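Local coordinates for protein phage related exonuclease (Haemophilus somnus 129PT, PDB 3K93) that probably cleaves DNA from its ends, as a phage-related exonuclease that carries a bound sodium ion, at residues G31-T36 / K205-A210; N92-G97 / Y144-D149; V158-P163 / I183-R188. One frame throughout, in Å; residues are numbered along the deposited sequence. Where two conformers were deposited one is given.

Interaction 1: G31-T36 / K205-A210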
ATOM      1  N   GLY A  31      21.259  20.633   5.416  1.00 20.73           N
ATOM      2  CA  GLY A  31      20.951  20.220   4.042  1.00 20.23           C
ATOM      3  C   GLY A  31      20.940  18.719   3.814  1.00 19.58           C
ATOM      4  O   GLY A  31      21.188  18.266   2.693  1.00 19.81           O
ATOM      5  N   LYS A  32      20.649  17.933   4.853  1.00 18.62           N
ATOM      6  CA  LYS A  32      20.542  16.475   4.663  1.00 18.35           C
ATOM      7  C   LYS A  32      19.235  16.181   3.954  1.00 17.09           C
ATOM      8  O   LYS A  32      18.211  16.800   4.252  1.00 16.18           O
ATOM      9  CB  LYS A  32      20.555  15.725   5.996  1.00 18.41           C
ATOM     10  CG  LYS A  32      21.728  16.104   6.915  1.00 19.58           C
ATOM     11  CD  LYS A  32      22.730  15.028   6.986  1.00 19.69           C
ATOM     12  CE  LYS A  32      23.932  15.474   7.729  1.00 18.20           C
ATOM     13  NZ  LYS A  32      24.958  14.447   7.497  1.00 18.89           N
ATOM     14  N   LEU A  33      19.268  15.230   3.046  1.00 16.06           N
ATOM     15  CA  LEU A  33      18.079  14.830   2.304  1.00 16.31           C
ATOM     16  C   LEU A  33      17.304  13.736   3.039  1.00 15.45           C
ATOM     17  O   LEU A  33      17.896  12.907   3.699  1.00 15.32           O
ATOM     18  CB  LEU A  33      18.491  14.285   0.937  1.00 16.76           C
ATOM     19  CG  LEU A  33      19.070  15.250  -0.107  1.00 18.01           C
ATOM     20  CD1 LEU A  33      19.569  14.444  -1.267  1.00 20.32           C
ATOM     21  CD2 LEU A  33      18.039  16.219  -0.566  1.00 19.32           C
ATOM     22  N   THR A  34      15.986  13.701   2.883  1.00 15.27           N
ATOM     23  CA  THR A  34      15.178  12.614   3.436  1.00 15.35           C
ATOM     24  C   THR A  34      15.372  11.383   2.581  1.00 15.97           C
ATOM     25  O   THR A  34      15.823  11.488   1.431  1.00 15.62           O
ATOM     26  CB  THR A  34      13.687  12.974   3.393  1.00 15.94           C
ATOM     27  OG1 THR A  34      13.322  13.246   2.035  1.00 15.34           O
ATOM     28  CG2 THR A  34      13.386  14.238   4.276  1.00 14.05           C
ATOM     29  N   ASP A  35      15.017  10.225   3.119  1.00 16.30           N
ATOM     30  CA  ASP A  35      15.055   8.970   2.346  1.00 17.15           C
ATOM     31  C   ASP A  35      14.144   9.024   1.109  1.00 16.66           C
ATOM     32  O   ASP A  35      14.497   8.511   0.049  1.00 16.57           O
ATOM     33  CB  ASP A  35      14.628   7.773   3.211  1.00 17.83           C
ATOM     34  CG  ASP A  35      15.672   7.369   4.244  1.00 20.57           C
ATOM     35  OD1 ASP A  35      16.840   7.798   4.158  1.00 26.13           O
ATOM     36  OD2 ASP A  35      15.324   6.578   5.141  1.00 25.77           O
ATOM     37  N   THR A  36      12.971   9.621   1.249  1.00 15.82           N
ATOM     38  CA  THR A  36      12.125   9.842   0.091  1.00 15.97           C
ATOM     39  C   THR A  36      12.806  10.638  -0.992  1.00 14.90           C
ATOM     40  O   THR A  36      12.677  10.296  -2.157  1.00 14.32           O
ATOM     41  CB  THR A  36      10.819  10.562   0.478  1.00 16.18           C
ATOM     42  OG1 THR A  36      10.104   9.686   1.307  1.00 18.33           O
ATOM     43  CG2 THR A  36       9.925  10.943  -0.744  1.00 16.62           C
ATOM     44  N   LYS A 205      15.065  26.089  -3.413  1.00 16.60           N
ATOM     45  CA  LYS A 205      16.487  26.273  -3.701  1.00 17.42           C
ATOM     46  C   LYS A 205      17.393  25.373  -2.856  1.00 17.27           C
ATOM     47  O   LYS A 205      18.300  24.771  -3.380  1.00 17.07           O
ATOM     48  CB  LYS A 205      16.950  27.723  -3.436  1.00 17.94           C
ATOM     49  CG  LYS A 205      16.824  28.734  -4.555  1.00 20.80           C
ATOM     50  CD  LYS A 205      17.744  30.033  -4.298  1.00 20.75           C
ATOM     51  N   GLU A 206      17.179  25.358  -1.542  1.00 17.80           N
ATOM     52  CA  GLU A 206      18.020  24.596  -0.622  0.60 18.02           C
ATOM     53  C   GLU A 206      17.906  23.106  -0.905  1.00 17.60           C
ATOM     54  O   GLU A 206      18.916  22.414  -1.009  1.00 17.56           O
ATOM     55  CB  GLU A 206      17.591  24.824   0.841  0.60 18.57           C
ATOM     56  CG  GLU A 206      17.892  26.195   1.445  0.60 19.03           C
ATOM     57  CD  GLU A 206      16.960  26.551   2.627  0.60 21.31           C
ATOM     58  OE1 GLU A 206      16.207  25.664   3.124  0.60 21.53           O
ATOM     59  OE2 GLU A 206      16.960  27.729   3.050  0.60 23.25           O
ATOM     60  N   ARG A 207      16.671  22.624  -0.978  1.00 16.91           N
ATOM     61  CA  ARG A 207      16.410  21.218  -1.225  1.00 16.77           C
ATOM     62  C   ARG A 207      16.924  20.745  -2.600  1.00 15.75           C
ATOM     63  O   ARG A 207      17.475  19.642  -2.702  1.00 15.34           O
ATOM     64  CB  ARG A 207      14.908  20.905  -1.145  1.00 17.48           C
ATOM     65  CG  ARG A 207      14.175  21.204   0.204  1.00 20.35           C
ATOM     66  CD  ARG A 207      15.053  21.090   1.458  1.00 25.62           C
ATOM     67  NE  ARG A 207      15.392  19.724   1.734  1.00 28.16           N
ATOM     68  CZ  ARG A 207      16.350  19.291   2.557  1.00 28.89           C
ATOM     69  NH1 ARG A 207      17.141  20.107   3.249  1.00 29.77           N
ATOM     70  NH2 ARG A 207      16.509  17.982   2.669  1.00 28.99           N
ATOM     71  N   VAL A 208      16.729  21.556  -3.644  1.00 14.18           N
ATOM     72  CA  VAL A 208      17.214  21.181  -4.965  1.00 12.94           C
ATOM     73  C   VAL A 208      18.758  21.164  -4.976  1.00 12.93           C
ATOM     74  O   VAL A 208      19.370  20.274  -5.537  1.00 11.93           O
ATOM     75  CB  VAL A 208      16.679  22.071  -6.042  1.00 12.74           C
ATOM     76  CG1 VAL A 208      17.472  21.891  -7.363  1.00 11.52           C
ATOM     77  CG2 VAL A 208      15.173  21.816  -6.243  1.00 11.81           C
ATOM     78  N   SER A 209      19.366  22.124  -4.313  1.00 12.88           N
ATOM     79  CA  SER A 209      20.805  22.191  -4.239  1.00 13.60           C
ATOM     80  C   SER A 209      21.391  20.961  -3.542  1.00 13.46           C
ATOM     81  O   SER A 209      22.379  20.410  -4.004  1.00 13.56           O
ATOM     82  CB  SER A 209      21.201  23.435  -3.487  1.00 13.95           C
ATOM     83  OG  SER A 209      22.597  23.486  -3.410  1.00 18.64           O
ATOM     84  N   ALA A 210      20.760  20.511  -2.467  1.00 12.45           N
ATOM     85  CA  ALA A 210      21.190  19.300  -1.803  1.00 12.81           C
ATOM     86  C   ALA A 210      20.965  18.089  -2.749  1.00 13.02           C
ATOM     87  O   ALA A 210      21.854  17.225  -2.887  1.00 13.97           O
ATOM     88  CB  ALA A 210      20.438  19.114  -0.489  1.00 12.18           C
TER
HETATM   89  O   HOH W   1      14.912  16.304   1.240  1.00 15.92           O
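Two bends in the side chain of Arg207, one at chi2 (-30°) that sets CD and one at chi3 (-71°) that sets NE, bring its guanidinium from helix 198-221 to the carbonyl of Lys32. The receiving segment is a linker between two capped helix ends. Gly31, with positive phi, completes a Schellman motif behind helix 25-29, and Thr34 is the N-cap of helix 35-50, its OG1 bonded to Ala37 N. Between these caps Lys32 O accepts from Arg207 NH2 at 2.6 Å with an almost straight N-H...O angle of 171°. The oxygen lies in the guanidinium plane, although the donor stands above the plane of the carbonyl. NH2 also donates to a water at 2.7 Å, and Thr34 N donates to the same water from 3.3 Å, a longer bond. NH2 thus ties the linker once directly and once through water, whereas NH1 is buried by the contact without a polar partner. Ile18, Ile19 and Pro22 also pack on the arginine. One helical turn on, the packing half begins: Leu33, sliding past Arg207 in the opposite direction, sets CD2 3.8 Å from Ala210 CB, and Ala210 CB rests as a methyl against a carbonyl, 3.4 Å from Gly31 O.

Interaction 2: N92-G97 / Y144-D149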
ATOM      1  N   ASN A  92      15.768  27.779 -14.542  1.00 12.40           N
ATOM      2  CA  ASN A  92      16.759  28.579 -13.916  1.00 11.81           C
ATOM      3  C   ASN A  92      17.861  27.607 -13.526  1.00 11.59           C
ATOM      4  O   ASN A  92      17.964  26.562 -14.156  1.00 11.17           O
ATOM      5  CB  ASN A  92      16.160  29.430 -12.776  1.00 11.83           C
ATOM      6  CG  ASN A  92      15.487  28.613 -11.672  1.00 12.76           C
ATOM      7  OD1 ASN A  92      15.844  27.465 -11.402  1.00 11.00           O
ATOM      8  ND2 ASN A  92      14.497  29.235 -11.013  1.00 11.31           N
ATOM      9  N   GLU A  93      18.671  27.902 -12.515  1.00 11.18           N
ATOM     10  CA  GLU A  93      19.748  27.001 -12.187  1.00 11.51           C
ATOM     11  C   GLU A  93      19.287  25.782 -11.391  1.00 10.71           C
ATOM     12  O   GLU A  93      20.060  24.875 -11.211  1.00 10.64           O
ATOM     13  CB  GLU A  93      20.887  27.719 -11.459  1.00 11.95           C
ATOM     14  CG  GLU A  93      21.493  28.866 -12.235  1.00 14.26           C
ATOM     15  CD  GLU A  93      21.953  28.503 -13.655  1.00 17.61           C
ATOM     16  OE1 GLU A  93      22.413  27.354 -13.900  1.00 17.63           O
ATOM     17  OE2 GLU A  93      21.858  29.397 -14.543  1.00 22.35           O
ATOM     18  N   PHE A  94      18.032  25.750 -10.961  1.00 10.50           N
ATOM     19  CA  PHE A  94      17.546  24.697 -10.058  1.00 10.03           C
ATOM     20  C   PHE A  94      16.439  23.828 -10.630  1.00  9.28           C
ATOM     21  O   PHE A  94      16.438  22.596 -10.457  1.00  8.85           O
ATOM     22  CB  PHE A  94      17.082  25.343  -8.767  1.00 10.76           C
ATOM     23  CG  PHE A  94      18.168  26.099  -8.058  1.00 11.90           C
ATOM     24  CD1 PHE A  94      18.988  25.452  -7.157  1.00 13.71           C
ATOM     25  CD2 PHE A  94      18.368  27.438  -8.311  1.00 14.21           C
ATOM     26  CE1 PHE A  94      20.009  26.118  -6.506  1.00 17.64           C
ATOM     27  CE2 PHE A  94      19.386  28.136  -7.674  1.00 18.15           C
ATOM     28  CZ  PHE A  94      20.223  27.474  -6.764  1.00 18.55           C
ATOM     29  N   ILE A  95      15.515  24.464 -11.332  1.00  8.66           N
ATOM     30  CA  ILE A  95      14.283  23.829 -11.740  1.00  8.61           C
ATOM     31  C   ILE A  95      13.939  24.150 -13.188  1.00  8.65           C
ATOM     32  O   ILE A  95      14.507  25.062 -13.792  1.00  7.66           O
ATOM     33  CB  ILE A  95      13.099  24.232 -10.812  1.00  8.73           C
ATOM     34  CG1 ILE A  95      12.817  25.730 -10.879  1.00  7.26           C
ATOM     35  CG2 ILE A  95      13.392  23.831  -9.348  1.00  7.50           C
ATOM     36  CD1 ILE A  95      11.487  26.088 -10.254  1.00  6.21           C
ATOM     37  N   THR A  96      13.025  23.371 -13.741  1.00  8.78           N
ATOM     38  CA  THR A  96      12.474  23.634 -15.063  1.00  9.72           C
ATOM     39  C   THR A  96      10.969  23.462 -14.926  1.00  9.85           C
ATOM     40  O   THR A  96      10.490  22.729 -14.061  1.00  9.18           O
ATOM     41  CB  THR A  96      13.010  22.679 -16.165  1.00  9.24           C
ATOM     42  OG1 THR A  96      12.519  21.378 -15.911  1.00 12.52           O
ATOM     43  CG2 THR A  96      14.530  22.597 -16.168  1.00 10.14           C
ATOM     44  N   GLY A  97      10.222  24.166 -15.762  1.00 10.46           N
ATOM     45  CA  GLY A  97       8.792  24.104 -15.698  1.00 11.17           C
ATOM     46  C   GLY A  97       8.139  24.596 -16.967  1.00 12.03           C
ATOM     47  O   GLY A  97       8.682  25.449 -17.655  1.00 12.46           O
ATOM     48  N   TYR A 144       6.479  27.390 -10.464  1.00 12.64           N
ATOM     49  CA  TYR A 144       6.068  28.193 -11.623  1.00 12.37           C
ATOM     50  C   TYR A 144       6.066  29.692 -11.325  1.00 12.61           C
ATOM     51  O   TYR A 144       6.397  30.507 -12.199  1.00 13.34           O
ATOM     52  CB  TYR A 144       4.681  27.795 -12.122  1.00 12.32           C
ATOM     53  CG  TYR A 144       4.528  26.378 -12.675  1.00 11.74           C
ATOM     54  CD1 TYR A 144       5.530  25.780 -13.403  1.00 12.85           C
ATOM     55  CD2 TYR A 144       3.330  25.682 -12.529  1.00 14.03           C
ATOM     56  CE1 TYR A 144       5.398  24.524 -13.931  1.00 12.69           C
ATOM     57  CE2 TYR A 144       3.182  24.390 -13.058  1.00 14.92           C
ATOM     58  CZ  TYR A 144       4.230  23.826 -13.768  1.00 14.81           C
ATOM     59  OH  TYR A 144       4.147  22.560 -14.306  1.00 14.73           O
HETATM   60  N   MSE A 145       5.642  30.085 -10.130  1.00 12.37           N
HETATM   61  CA  MSE A 145       5.603  31.502  -9.793  1.00 12.06           C
HETATM   62  C   MSE A 145       7.028  32.078  -9.787  1.00 12.29           C
HETATM   63  O   MSE A 145       7.250  33.238 -10.141  1.00 12.25           O
HETATM   64  CB  MSE A 145       4.915  31.744  -8.447  1.00 11.48           C
HETATM   65  CG  MSE A 145       3.419  31.618  -8.511  1.00 11.29           C
HETATM   66 SE   MSE A 145       2.526  32.098  -6.872  0.75  9.26          SE
HETATM   67  CE  MSE A 145       2.599  30.413  -5.870  1.00  9.68           C
ATOM     68  N   TRP A 146       7.984  31.254  -9.386  1.00 13.03           N
ATOM     69  CA  TRP A 146       9.395  31.638  -9.382  1.00 13.40           C
ATOM     70  C   TRP A 146       9.876  31.846 -10.818  1.00 13.91           C
ATOM     71  O   TRP A 146      10.388  32.887 -11.136  1.00 13.61           O
ATOM     72  CB  TRP A 146      10.221  30.556  -8.713  1.00 13.17           C
ATOM     73  CG  TRP A 146      11.596  30.904  -8.516  1.00 13.31           C
ATOM     74  CD1 TRP A 146      12.167  32.163  -8.577  1.00 14.14           C
ATOM     75  CD2 TRP A 146      12.636  30.013  -8.183  1.00 12.91           C
ATOM     76  NE1 TRP A 146      13.495  32.084  -8.307  1.00 13.46           N
ATOM     77  CE2 TRP A 146      13.816  30.774  -8.064  1.00 14.32           C
ATOM     78  CE3 TRP A 146      12.694  28.632  -7.976  1.00 14.14           C
ATOM     79  CZ2 TRP A 146      15.024  30.207  -7.733  1.00 16.68           C
ATOM     80  CZ3 TRP A 146      13.877  28.073  -7.646  1.00 14.35           C
ATOM     81  CH2 TRP A 146      15.041  28.848  -7.531  1.00 15.79           C
ATOM     82  N   LEU A 147       9.603  30.875 -11.685  1.00 14.39           N
ATOM     83  CA  LEU A 147      10.047  30.928 -13.062  1.00 14.92           C
ATOM     84  C   LEU A 147       9.367  31.999 -13.872  1.00 15.97           C
ATOM     85  O   LEU A 147       9.960  32.493 -14.821  1.00 16.78           O
ATOM     86  CB  LEU A 147       9.845  29.575 -13.750  1.00 14.52           C
ATOM     87  CG  LEU A 147      10.771  28.443 -13.356  1.00 14.06           C
ATOM     88  CD1 LEU A 147      10.228  27.114 -13.861  1.00 14.30           C
ATOM     89  CD2 LEU A 147      12.192  28.673 -13.916  1.00 14.25           C
ATOM     90  N   TRP A 148       8.135  32.363 -13.512  1.00 17.16           N
ATOM     91  CA  TRP A 148       7.325  33.333 -14.279  1.00 17.77           C
ATOM     92  C   TRP A 148       7.117  34.655 -13.553  1.00 18.46           C
ATOM     93  O   TRP A 148       6.365  35.480 -14.022  1.00 18.52           O
ATOM     94  CB  TRP A 148       5.960  32.712 -14.670  1.00 18.14           C
ATOM     95  CG  TRP A 148       5.959  32.126 -16.013  1.00 18.27           C
ATOM     96  CD1 TRP A 148       5.679  32.775 -17.170  1.00 19.00           C
ATOM     97  CD2 TRP A 148       6.278  30.772 -16.374  1.00 18.55           C
ATOM     98  NE1 TRP A 148       5.786  31.914 -18.227  1.00 18.93           N
ATOM     99  CE2 TRP A 148       6.161  30.682 -17.772  1.00 18.38           C
ATOM    100  CE3 TRP A 148       6.642  29.629 -15.649  1.00 18.25           C
ATOM    101  CZ2 TRP A 148       6.403  29.502 -18.470  1.00 18.84           C
ATOM    102  CZ3 TRP A 148       6.875  28.457 -16.340  1.00 18.35           C
ATOM    103  CH2 TRP A 148       6.767  28.404 -17.738  1.00 18.69           C
ATOM    104  N   ASP A 149       7.813  34.871 -12.438  1.00 19.98           N
ATOM    105  CA  ASP A 149       7.734  36.137 -11.678  1.00 21.17           C
ATOM    106  C   ASP A 149       6.301  36.536 -11.358  1.00 20.46           C
ATOM    107  O   ASP A 149       5.910  37.663 -11.621  1.00 21.30           O
ATOM    108  CB  ASP A 149       8.440  37.291 -12.415  1.00 22.47           C
ATOM    109  CG  ASP A 149       9.967  37.167 -12.405  1.00 25.95           C
ATOM    110  OD1 ASP A 149      10.567  36.787 -11.374  1.00 30.87           O
ATOM    111  OD2 ASP A 149      10.583  37.489 -13.436  1.00 32.21           O
TER
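A tight turn between strands 90-91 and 95-97 lays Asn92, Phe94 and Ile95 on Trp146 and Leu147 of helix 137-148, strand 95-97 crossing the helical segment 144-148 at 89°. Asn92 works both within the turn and across the contact. Its OD1 accepts from Phe94 N at 2.8 Å, an Asx turn, and from Ile95 N at 3.0 Å, which extends it to an Asx motif; the donors come from opposite faces of the amide plane. With chi1 at 59° CG sits between the backbone N and the carbonyl carbon, and ND2 lies 3.2 Å above the plane of Trp146, over the centre of its ring. Phe94 is slid far aside from that ring, so the two barely overlap, and Phe94 CD2 touches Trp146 CH2 at 3.7 Å. Ile95 CD1 comes obliquely to Trp146 CE3 at 3.6 Å. Ile201, Ile204 and Lys205 of helix 198-221 also pack on this indole. Farther along the strand, Gly97 has no side chain: Leu147 CD1 comes within 3.5 Å of Gly97 N, and Gly97 CA lies at the edge of the Tyr144 ring, 3.8 Å from Tyr144 CE1. The arrangement is that of a beta hairpin with an Asx turn, whose second strand crosses a helix at about a right angle.

Interaction 3: V158-P163 / I183-R188; sequences VLFPTP and IPQIRR
Leu159 and Arg188 carry the tight half of this contact, which is built on polar bonds to the backbone N and O of Leu159. Leu159 N donates to Arg188 O at 2.9 Å with an N-H...O angle of 163°. In the reverse direction Leu159 O receives NH1 of Arg188 at 2.6 Å, the donor lying in the carbonyl plane and the oxygen close to the guanidinium plane. The backbone of one residue is therefore held by both the carbonyl and the side chain of the other. The arginine is itself fixed from behind: NE at 2.9 Å and NH2 at 3.2 Å both donate to Ile183 O, a side-on grip on one atom. The bend at chi3 (-79°) turns NE toward Ile183 O. Bonds to two carbonyl oxygens would limit the rotation of the group and would be expected to stabilise its positive charge. Val158 CA adds a CH...O contact to Arg188 O at 3.3 Å. The side chains of Leu159 and Arg188 cross at about a right angle, Leu159 CD2 being 4.1 Å from Arg188 CD. The loose side lies at Gln185, an exposed residue. Its amide reaches only the edge of Phe160, Gln185 NE2 to Phe160 CE1 at 3.9 Å, with the two planes nearly perpendicular. Around the pair, Val180 of helix 173-181 packs on both Leu159 and Arg188, and Leu74 of helix 68-79 backs Phe160. The contact thus fastens the end of strand 152-158 to the start of its antiparallel neighbour, strand 189-195.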
ATOM      1  N   VAL A 158     -10.668  20.125 -12.292  1.00 13.02           N
ATOM      2  CA  VAL A 158     -11.787  20.062 -13.219  0.50 12.36           C
ATOM      3  C   VAL A 158     -12.153  18.614 -13.550  1.00 12.70           C
ATOM      4  O   VAL A 158     -11.273  17.781 -13.857  1.00 13.31           O
ATOM      5  CB  VAL A 158     -11.484  20.852 -14.499  0.50 12.45           C
ATOM      6  CG1 VAL A 158     -11.445  22.341 -14.192  0.50 11.14           C
ATOM      7  CG2 VAL A 158     -10.178  20.404 -15.116  0.50 11.78           C
ATOM      8  N   LEU A 159     -13.446  18.301 -13.455  1.00 12.62           N
ATOM      9  CA  LEU A 159     -13.982  16.969 -13.763  1.00 12.05           C
ATOM     10  C   LEU A 159     -14.789  17.034 -15.039  1.00 12.23           C
ATOM     11  O   LEU A 159     -15.856  17.686 -15.088  1.00 11.05           O
ATOM     12  CB  LEU A 159     -14.894  16.453 -12.626  1.00 11.77           C
ATOM     13  CG  LEU A 159     -15.478  15.064 -12.880  1.00 12.15           C
ATOM     14  CD1 LEU A 159     -14.366  13.997 -13.046  1.00  8.53           C
ATOM     15  CD2 LEU A 159     -16.520  14.641 -11.783  1.00  9.91           C
ATOM     16  N   PHE A 160     -14.278  16.370 -16.074  1.00 11.99           N
ATOM     17  CA  PHE A 160     -15.012  16.158 -17.290  1.00 12.51           C
ATOM     18  C   PHE A 160     -15.280  14.666 -17.386  1.00 12.01           C
ATOM     19  O   PHE A 160     -14.574  13.869 -16.762  1.00 11.68           O
ATOM     20  CB  PHE A 160     -14.151  16.549 -18.517  1.00 13.06           C
ATOM     21  CG  PHE A 160     -13.776  18.010 -18.579  1.00 14.35           C
ATOM     22  CD1 PHE A 160     -14.722  18.967 -18.902  1.00 15.25           C
ATOM     23  CD2 PHE A 160     -12.475  18.419 -18.352  1.00 17.61           C
ATOM     24  CE1 PHE A 160     -14.397  20.304 -18.966  1.00 15.55           C
ATOM     25  CE2 PHE A 160     -12.138  19.797 -18.434  1.00 18.01           C
ATOM     26  CZ  PHE A 160     -13.110  20.726 -18.740  1.00 15.59           C
ATOM     27  N   PRO A 161     -16.225  14.277 -18.226  1.00 11.71           N
ATOM     28  CA  PRO A 161     -16.376  12.849 -18.524  1.00 12.44           C
ATOM     29  C   PRO A 161     -15.114  12.264 -19.103  1.00 13.60           C
ATOM     30  O   PRO A 161     -14.398  12.957 -19.833  1.00 14.44           O
ATOM     31  CB  PRO A 161     -17.479  12.810 -19.588  1.00 11.73           C
ATOM     32  CG  PRO A 161     -18.068  14.117 -19.617  1.00 12.31           C
ATOM     33  CD  PRO A 161     -17.148  15.106 -19.007  1.00 11.58           C
ATOM     34  N   THR A 162     -14.835  10.996 -18.795  1.00 14.49           N
ATOM     35  CA  THR A 162     -13.656  10.338 -19.303  1.00 14.96           C
ATOM     36  C   THR A 162     -13.884   9.999 -20.774  1.00 15.75           C
ATOM     37  O   THR A 162     -14.892   9.423 -21.101  1.00 15.91           O
ATOM     38  CB  THR A 162     -13.340   9.070 -18.463  1.00 15.58           C
ATOM     39  OG1 THR A 162     -13.045   9.473 -17.120  1.00 14.13           O
ATOM     40  CG2 THR A 162     -12.135   8.295 -19.011  1.00 14.52           C
ATOM     41  N   PRO A 163     -12.955  10.383 -21.666  1.00 16.51           N
ATOM     42  CA  PRO A 163     -13.080  10.031 -23.095  1.00 17.30           C
ATOM     43  C   PRO A 163     -13.163   8.521 -23.274  1.00 18.11           C
ATOM     44  O   PRO A 163     -12.434   7.791 -22.605  1.00 17.75           O
ATOM     45  CB  PRO A 163     -11.775  10.545 -23.713  1.00 17.85           C
ATOM     46  CG  PRO A 163     -11.171  11.466 -22.732  1.00 16.97           C
ATOM     47  CD  PRO A 163     -11.773  11.217 -21.395  1.00 16.79           C
ATOM     48  N   ILE A 183     -23.956  16.353 -13.746  1.00 11.56           N
ATOM     49  CA  ILE A 183     -23.599  17.347 -12.754  1.00 10.53           C
ATOM     50  C   ILE A 183     -23.350  18.622 -13.525  1.00 11.32           C
ATOM     51  O   ILE A 183     -22.591  18.612 -14.464  1.00 10.89           O
ATOM     52  CB  ILE A 183     -22.312  16.965 -11.986  1.00 10.24           C
ATOM     53  CG1 ILE A 183     -22.413  15.565 -11.367  1.00  9.15           C
ATOM     54  CG2 ILE A 183     -21.970  17.989 -10.926  1.00  8.69           C
ATOM     55  CD1 ILE A 183     -21.037  15.092 -10.755  1.00  7.02           C
ATOM     56  N   PRO A 184     -24.002  19.728 -13.150  1.00 11.79           N
ATOM     57  CA  PRO A 184     -23.675  21.000 -13.780  1.00 12.33           C
ATOM     58  C   PRO A 184     -22.159  21.297 -13.828  1.00 12.81           C
ATOM     59  O   PRO A 184     -21.423  21.093 -12.832  1.00 13.01           O
ATOM     60  CB  PRO A 184     -24.371  22.011 -12.889  1.00 12.15           C
ATOM     61  CG  PRO A 184     -25.520  21.299 -12.355  1.00 12.37           C
ATOM     62  CD  PRO A 184     -25.038  19.885 -12.125  1.00 12.46           C
ATOM     63  N   GLN A 185     -21.701  21.751 -14.981  1.00 13.20           N
ATOM     64  CA  GLN A 185     -20.313  22.035 -15.167  1.00 14.12           C
ATOM     65  C   GLN A 185     -19.755  23.013 -14.141  1.00 14.21           C
ATOM     66  O   GLN A 185     -18.629  22.827 -13.691  1.00 14.39           O
ATOM     67  CB  GLN A 185     -20.023  22.549 -16.560  1.00 15.08           C
ATOM     68  CG  GLN A 185     -18.553  22.414 -16.949  1.00 18.02           C
ATOM     69  CD  GLN A 185     -18.291  22.961 -18.313  1.00 22.59           C
ATOM     70  OE1 GLN A 185     -18.478  24.170 -18.543  1.00 24.85           O
ATOM     71  NE2 GLN A 185     -17.872  22.085 -19.249  1.00 23.80           N
ATOM     72  N   ILE A 186     -20.527  24.011 -13.731  1.00 14.36           N
ATOM     73  CA  ILE A 186     -20.043  24.931 -12.709  1.00 14.84           C
ATOM     74  C   ILE A 186     -19.766  24.249 -11.368  1.00 14.86           C
ATOM     75  O   ILE A 186     -18.948  24.753 -10.637  1.00 15.28           O
ATOM     76  CB  ILE A 186     -20.886  26.256 -12.513  1.00 15.65           C
ATOM     77  CG1 ILE A 186     -22.361  25.985 -12.321  1.00 17.48           C
ATOM     78  CG2 ILE A 186     -20.697  27.267 -13.716  1.00 15.23           C
ATOM     79  CD1 ILE A 186     -22.674  25.077 -11.216  1.00 20.03           C
ATOM     80  N   ARG A 187     -20.378  23.093 -11.074  1.00 13.97           N
ATOM     81  CA  ARG A 187     -20.031  22.336  -9.855  1.00 14.41           C
ATOM     82  C   ARG A 187     -18.837  21.391 -10.010  1.00 14.21           C
ATOM     83  O   ARG A 187     -18.400  20.757  -9.023  1.00 13.93           O
ATOM     84  CB  ARG A 187     -21.229  21.542  -9.355  1.00 15.04           C
ATOM     85  CG  ARG A 187     -22.311  22.451  -8.717  1.00 16.83           C
ATOM     86  CD  ARG A 187     -23.595  21.734  -8.585  1.00 19.73           C
ATOM     87  NE  ARG A 187     -24.651  22.597  -8.056  1.00 22.69           N
ATOM     88  CZ  ARG A 187     -25.878  22.179  -7.750  1.00 23.26           C
ATOM     89  NH1 ARG A 187     -26.225  20.909  -7.924  1.00 23.74           N
ATOM     90  NH2 ARG A 187     -26.767  23.034  -7.268  1.00 24.55           N
ATOM     91  N   ARG A 188     -18.303  21.298 -11.225  1.00 12.94           N
ATOM     92  CA  ARG A 188     -17.208  20.372 -11.506  1.00 13.22           C
ATOM     93  C   ARG A 188     -15.858  21.065 -11.652  1.00 13.03           C
ATOM     94  O   ARG A 188     -14.925  20.468 -12.154  1.00 13.73           O
ATOM     95  CB  ARG A 188     -17.534  19.523 -12.742  1.00 12.83           C
ATOM     96  CG  ARG A 188     -18.567  18.474 -12.417  1.00 12.76           C
ATOM     97  CD  ARG A 188     -18.832  17.527 -13.580  1.00 15.23           C
ATOM     98  NE  ARG A 188     -19.711  18.108 -14.591  1.00 16.13           N
ATOM     99  CZ  ARG A 188     -19.371  18.419 -15.840  1.00 21.27           C
ATOM    100  NH1 ARG A 188     -18.143  18.234 -16.308  1.00 23.34           N
ATOM    101  NH2 ARG A 188     -20.280  18.941 -16.654  1.00 21.23           N
TER

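From the N terminus, segment 31-36, a loop that runs into helix 35-50, is left behind first, and its partner arrives only at 205-210, so interaction 1 spans most of the chain and encloses the other two. Within that span, interaction 2 closes a loop between 92-97 and 144-149, and interaction 3 then closes a short one, 158-163 with 183-188, around helix 173-181; these two follow in series without crossing. Interactions 1 and 2 adjoin, since Lys205 and Val208 pack on Trp146, Phe94 and Ile95, joining helix 198-221 to the hairpin and helix 137-148. Interaction 3 stands apart, its centre about 31 Å from that of interaction 2, on the opposite side of the chain's centre, where strand 152-158 ends beside the start of strand 189-195.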